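Local atomic coordinates of salicylate 5-hydroxylase, large oxygenase component (Ralstonia sp., PDB entry 7C8Z), a protein that hydroxylates salicylate at its 5-position to give gentisate, serving as the iron- and Rieske-cluster-containing oxygenase component of a multicomponent, NADH-dependent enzyme system. Residues Y49-L59 and I344-F352. Sequence-based numbering, arbitrary orientation.
Sequences YTREDLYKREL and IQPNGHGSF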
loop_
_atom_site.group_PDB
_atom_site.type_symbol
_atom_site.label_atom_id
_atom_site.label_comp_id
_atom_site.label_asym_id
_atom_site.label_seq_id
_atom_site.Cartn_x
_atom_site.Cartn_y
_atom_site.Cartn_z
ATOM N N TYR A 49 -11.876 -0.843 21.319
ATOM C CA TYR A 49 -11.601 -0.275 20.007
ATOM C C TYR A 49 -10.614 -1.088 19.185
ATOM O O TYR A 49 -10.443 -0.800 17.996
ATOM C CB TYR A 49 -11.059 1.157 20.142
ATOM C CG TYR A 49 -11.882 2.073 21.024
ATOM C CD1 TYR A 49 -12.964 2.776 20.511
ATOM C CD2 TYR A 49 -11.564 2.246 22.370
ATOM C CE1 TYR A 49 -13.713 3.617 21.312
ATOM C CE2 TYR A 49 -12.309 3.087 23.179
ATOM C CZ TYR A 49 -13.381 3.768 22.643
ATOM O OH TYR A 49 -14.124 4.604 23.442
ATOM N N THR A 50 -9.945 -2.074 19.781
ATOM C CA THR A 50 -8.838 -2.758 19.132
ATOM C C THR A 50 -9.085 -4.235 18.846
ATOM O O THR A 50 -8.209 -4.882 18.260
ATOM C CB THR A 50 -7.570 -2.622 19.987
ATOM O OG1 THR A 50 -7.768 -3.288 21.240
ATOM C CG2 THR A 50 -7.248 -1.155 20.245
ATOM N N ARG A 51 -10.243 -4.784 19.210
ATOM C CA ARG A 51 -10.508 -6.213 19.080
ATOM C C ARG A 51 -11.381 -6.471 17.860
ATOM O O ARG A 51 -12.453 -5.872 17.720
ATOM C CB ARG A 51 -11.184 -6.767 20.336
ATOM C CG ARG A 51 -10.290 -6.799 21.557
ATOM C CD ARG A 51 -11.009 -7.377 22.762
ATOM N NE ARG A 51 -11.789 -8.570 22.442
ATOM C CZ ARG A 51 -12.672 -9.126 23.269
ATOM N NH1 ARG A 51 -12.885 -8.592 24.461
ATOM N NH2 ARG A 51 -13.336 -10.214 22.907
ATOM N N GLU A 52 -10.918 -7.363 16.980
ATOM C CA GLU A 52 -11.645 -7.654 15.748
ATOM C C GLU A 52 -12.842 -8.576 15.976
ATOM O O GLU A 52 -13.848 -8.461 15.266
ATOM C CB GLU A 52 -10.691 -8.261 14.716
ATOM C CG GLU A 52 -11.278 -8.398 13.320
ATOM C CD GLU A 52 -11.299 -7.085 12.557
ATOM O OE1 GLU A 52 -10.814 -6.065 13.095
ATOM O OE2 GLU A 52 -11.796 -7.075 11.413
ATOM N N ASP A 53 -12.766 -9.486 16.946
ATOM C CA ASP A 53 -13.942 -10.290 17.273
ATOM C C ASP A 53 -15.073 -9.401 17.774
ATOM O O ASP A 53 -16.239 -9.577 17.388
ATOM C CB ASP A 53 -13.581 -11.360 18.304
ATOM C CG ASP A 53 -12.971 -10.782 19.557
ATOM O OD1 ASP A 53 -12.164 -9.840 19.451
ATOM O OD2 ASP A 53 -13.297 -11.272 20.652
ATOM N N LEU A 54 -14.740 -8.430 18.626
ATOM C CA LEU A 54 -15.720 -7.433 19.037
ATOM C C LEU A 54 -16.268 -6.671 17.839
ATOM O O LEU A 54 -17.462 -6.367 17.789
ATOM C CB LEU A 54 -15.098 -6.470 20.050
ATOM C CG LEU A 54 -14.906 -7.030 21.463
ATOM C CD1 LEU A 54 -14.429 -5.952 22.419
ATOM C CD2 LEU A 54 -16.186 -7.682 21.972
ATOM N N TYR A 55 -15.416 -6.364 16.851
ATOM C CA TYR A 55 -15.886 -5.608 15.689
ATOM C C TYR A 55 -16.862 -6.419 14.847
ATOM O O TYR A 55 -17.870 -5.887 14.369
ATOM C CB TYR A 55 -14.705 -5.154 14.833
ATOM C CG TYR A 55 -15.135 -4.616 13.486
ATOM C CD1 TYR A 55 -15.742 -3.373 13.379
ATOM C CD2 TYR A 55 -14.942 -5.353 12.323
ATOM C CE1 TYR A 55 -16.144 -2.875 12.152
ATOM C CE2 TYR A 55 -15.342 -4.864 11.091
ATOM C CZ TYR A 55 -15.940 -3.624 11.015
ATOM O OH TYR A 55 -16.342 -3.128 9.801
ATOM N N LYS A 56 -16.582 -7.708 14.654
ATOM C CA LYS A 56 -17.499 -8.564 13.909
ATOM C C LYS A 56 -18.807 -8.745 14.660
ATOM O O LYS A 56 -19.884 -8.809 14.044
ATOM C CB LYS A 56 -16.855 -9.918 13.612
ATOM C CG LYS A 56 -15.768 -9.811 12.561
ATOM C CD LYS A 56 -14.940 -11.071 12.487
ATOM C CE LYS A 56 -15.773 -12.219 11.986
ATOM N NZ LYS A 56 -15.386 -13.486 12.640
ATOM N N ARG A 57 -18.743 -8.859 15.998
ATOM C CA ARG A 57 -19.985 -8.900 16.761
ATOM C C ARG A 57 -20.748 -7.587 16.624
ATOM O O ARG A 57 -21.984 -7.579 16.600
ATOM C CB ARG A 57 -19.694 -9.206 18.220
ATOM C CG ARG A 57 -20.940 -9.564 19.009
ATOM C CD ARG A 57 -20.678 -9.586 20.503
ATOM N NE ARG A 57 -19.515 -10.403 20.823
ATOM C CZ ARG A 57 -18.871 -10.365 21.983
ATOM N NH1 ARG A 57 -19.274 -9.546 22.944
ATOM N NH2 ARG A 57 -17.819 -11.147 22.177
ATOM N N GLU A 58 -20.024 -6.465 16.545
ATOM C CA GLU A 58 -20.666 -5.177 16.308
ATOM C C GLU A 58 -21.386 -5.167 14.971
ATOM O O GLU A 58 -22.501 -4.651 14.862
ATOM C CB GLU A 58 -19.632 -4.052 16.362
ATOM C CG GLU A 58 -19.113 -3.747 17.744
ATOM C CD GLU A 58 -18.013 -2.718 17.730
ATOM O OE1 GLU A 58 -17.172 -2.753 16.808
ATOM O OE2 GLU A 58 -17.982 -1.878 18.651
ATOM N N LEU A 59 -20.748 -5.709 13.934
ATOM C CA LEU A 59 -21.415 -5.805 12.640
ATOM C C LEU A 59 -22.669 -6.665 12.734
ATOM O O LEU A 59 -23.722 -6.304 12.196
ATOM C CB LEU A 59 -20.462 -6.378 11.593
ATOM C CG LEU A 59 -19.312 -5.517 11.059
ATOM C CD1 LEU A 59 -18.529 -6.303 10.017
ATOM C CD2 LEU A 59 -19.817 -4.200 10.483
ATOM N N ILE A 344 -21.269 6.612 8.109
ATOM C CA ILE A 344 -20.167 5.797 8.618
ATOM C C ILE A 344 -20.196 4.442 7.928
ATOM O O ILE A 344 -21.226 3.757 7.924
ATOM C CB ILE A 344 -20.263 5.621 10.143
ATOM C CG1 ILE A 344 -20.117 6.957 10.860
ATOM C CG2 ILE A 344 -19.192 4.652 10.638
ATOM C CD1 ILE A 344 -20.259 6.826 12.341
ATOM N N GLN A 345 -19.054 4.033 7.376
ATOM C CA GLN A 345 -18.924 2.781 6.634
ATOM C C GLN A 345 -17.703 2.056 7.182
ATOM O O GLN A 345 -16.569 2.317 6.759
ATOM C CB GLN A 345 -18.800 3.050 5.138
ATOM C CG GLN A 345 -19.767 4.120 4.639
ATOM C CD GLN A 345 -19.638 4.393 3.157
ATOM O OE1 GLN A 345 -18.621 4.080 2.546
ATOM N NE2 GLN A 345 -20.675 4.970 2.567
ATOM N N PRO A 346 -17.894 1.147 8.133
ATOM C CA PRO A 346 -16.743 0.561 8.827
ATOM C C PRO A 346 -15.958 -0.401 7.942
ATOM O O PRO A 346 -16.488 -1.012 7.012
ATOM C CB PRO A 346 -17.383 -0.170 10.013
ATOM C CG PRO A 346 -18.775 -0.494 9.541
ATOM C CD PRO A 346 -19.181 0.634 8.636
ATOM N N ASN A 347 -14.664 -0.522 8.250
ATOM C CA ASN A 347 -13.763 -1.434 7.541
ATOM C C ASN A 347 -12.749 -1.931 8.571
ATOM O O ASN A 347 -11.724 -1.289 8.812
ATOM C CB ASN A 347 -13.083 -0.751 6.363
ATOM C CG ASN A 347 -13.982 -0.656 5.151
ATOM O OD1 ASN A 347 -14.364 0.438 4.725
ATOM N ND2 ASN A 347 -14.338 -1.807 4.589
ATOM N N GLY A 348 -13.055 -3.067 9.182
ATOM C CA GLY A 348 -12.231 -3.586 10.256
ATOM C C GLY A 348 -12.348 -2.722 11.501
ATOM O O GLY A 348 -12.945 -1.649 11.506
ATOM N N HIS A 349 -11.700 -3.192 12.568
ATOM C CA HIS A 349 -11.773 -2.498 13.849
ATOM C C HIS A 349 -11.010 -1.180 13.852
ATOM O O HIS A 349 -11.214 -0.365 14.758
ATOM C CB HIS A 349 -11.242 -3.396 14.964
ATOM C CG HIS A 349 -9.747 -3.429 15.053
ATOM N ND1 HIS A 349 -8.993 -4.435 14.489
ATOM C CD2 HIS A 349 -8.867 -2.586 15.643
ATOM C CE1 HIS A 349 -7.712 -4.208 14.726
ATOM N NE2 HIS A 349 -7.609 -3.092 15.424
ATOM N N GLY A 350 -10.129 -0.956 12.883
ATOM C CA GLY A 350 -9.249 0.191 12.966
ATOM C C GLY A 350 -9.392 1.236 11.877
ATOM O O GLY A 350 -8.483 2.052 11.699
ATOM N N SER A 351 -10.506 1.234 11.146
ATOM C CA SER A 351 -10.703 2.212 10.083
ATOM C C SER A 351 -12.180 2.308 9.736
ATOM O O SER A 351 -12.951 1.370 9.951
ATOM C CB SER A 351 -9.896 1.859 8.830
ATOM O OG SER A 351 -10.269 2.692 7.746
ATOM N N PHE A 352 -12.562 3.457 9.183
ATOM C CA PHE A 352 -13.909 3.609 8.656
ATOM C C PHE A 352 -13.905 4.689 7.587
ATOM O O PHE A 352 -13.156 5.666 7.671
ATOM C CB PHE A 352 -14.932 3.941 9.755
ATOM C CG PHE A 352 -14.807 5.332 10.327
ATOM C CD1 PHE A 352 -13.971 5.582 11.409
ATOM C CD2 PHE A 352 -15.550 6.386 9.804
ATOM C CE1 PHE A 352 -13.864 6.857 11.946
ATOM C CE2 PHE A 352 -15.448 7.661 10.334
ATOM C CZ PHE A 352 -14.603 7.898 11.408
#
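The hairpin loop joining antiparallel strands 338-346 and 352-361 of the catalytic-domain sheet packs here, through Gly348 and His349, on the first turns of helix 52-63. The loop includes a type I beta turn from Gly348 to Ser351. A His-carboxylate hydrogen bond is the main polar link. His349 ND1 donates to Glu52 OE1 at 2.8 Å, nearly in the imidazole plane and close to the oxygen's C-O axis. The backbone N of His349 also donates to Glu52 OE1, at 3.1 Å, on its syn side and 23° out of the carboxylate plane. Two donors of one residue thus hold a single carboxylate oxygen against the loop. The Glu52 chain is bent at chi2 (78°), bringing OE1 over to the loop. Carboxylate and imidazole planes stand 74° apart. Thr50 O lies over one face of the imidazole. The other ring nitrogen, NE2, hydrogen-bonds to Glu401 of helix 387-402, so His349 bridges two carboxylates, and its two ring bonds together hold the rotation of the imidazole.

With CG trans to N, Tyr55 turns one ring face to the Gly348 backbone. Gly348 CA makes a CH-pi contact, 3.9 Å from the centroid of the Tyr55 ring. Leu59 CG packs on the opposite face. The Tyr55 hydroxyl and Gly348 N both hydrogen-bond to Glu90, which ties this corner to the Rieske domain. Phe30 of the second subunit packs on Leu59. Near the strand end, Leu59 CD2 touches Pro346 CG at 4.0 Å, and Pro346 CB meets the Tyr55 ring edge, 3.7 Å from CE1.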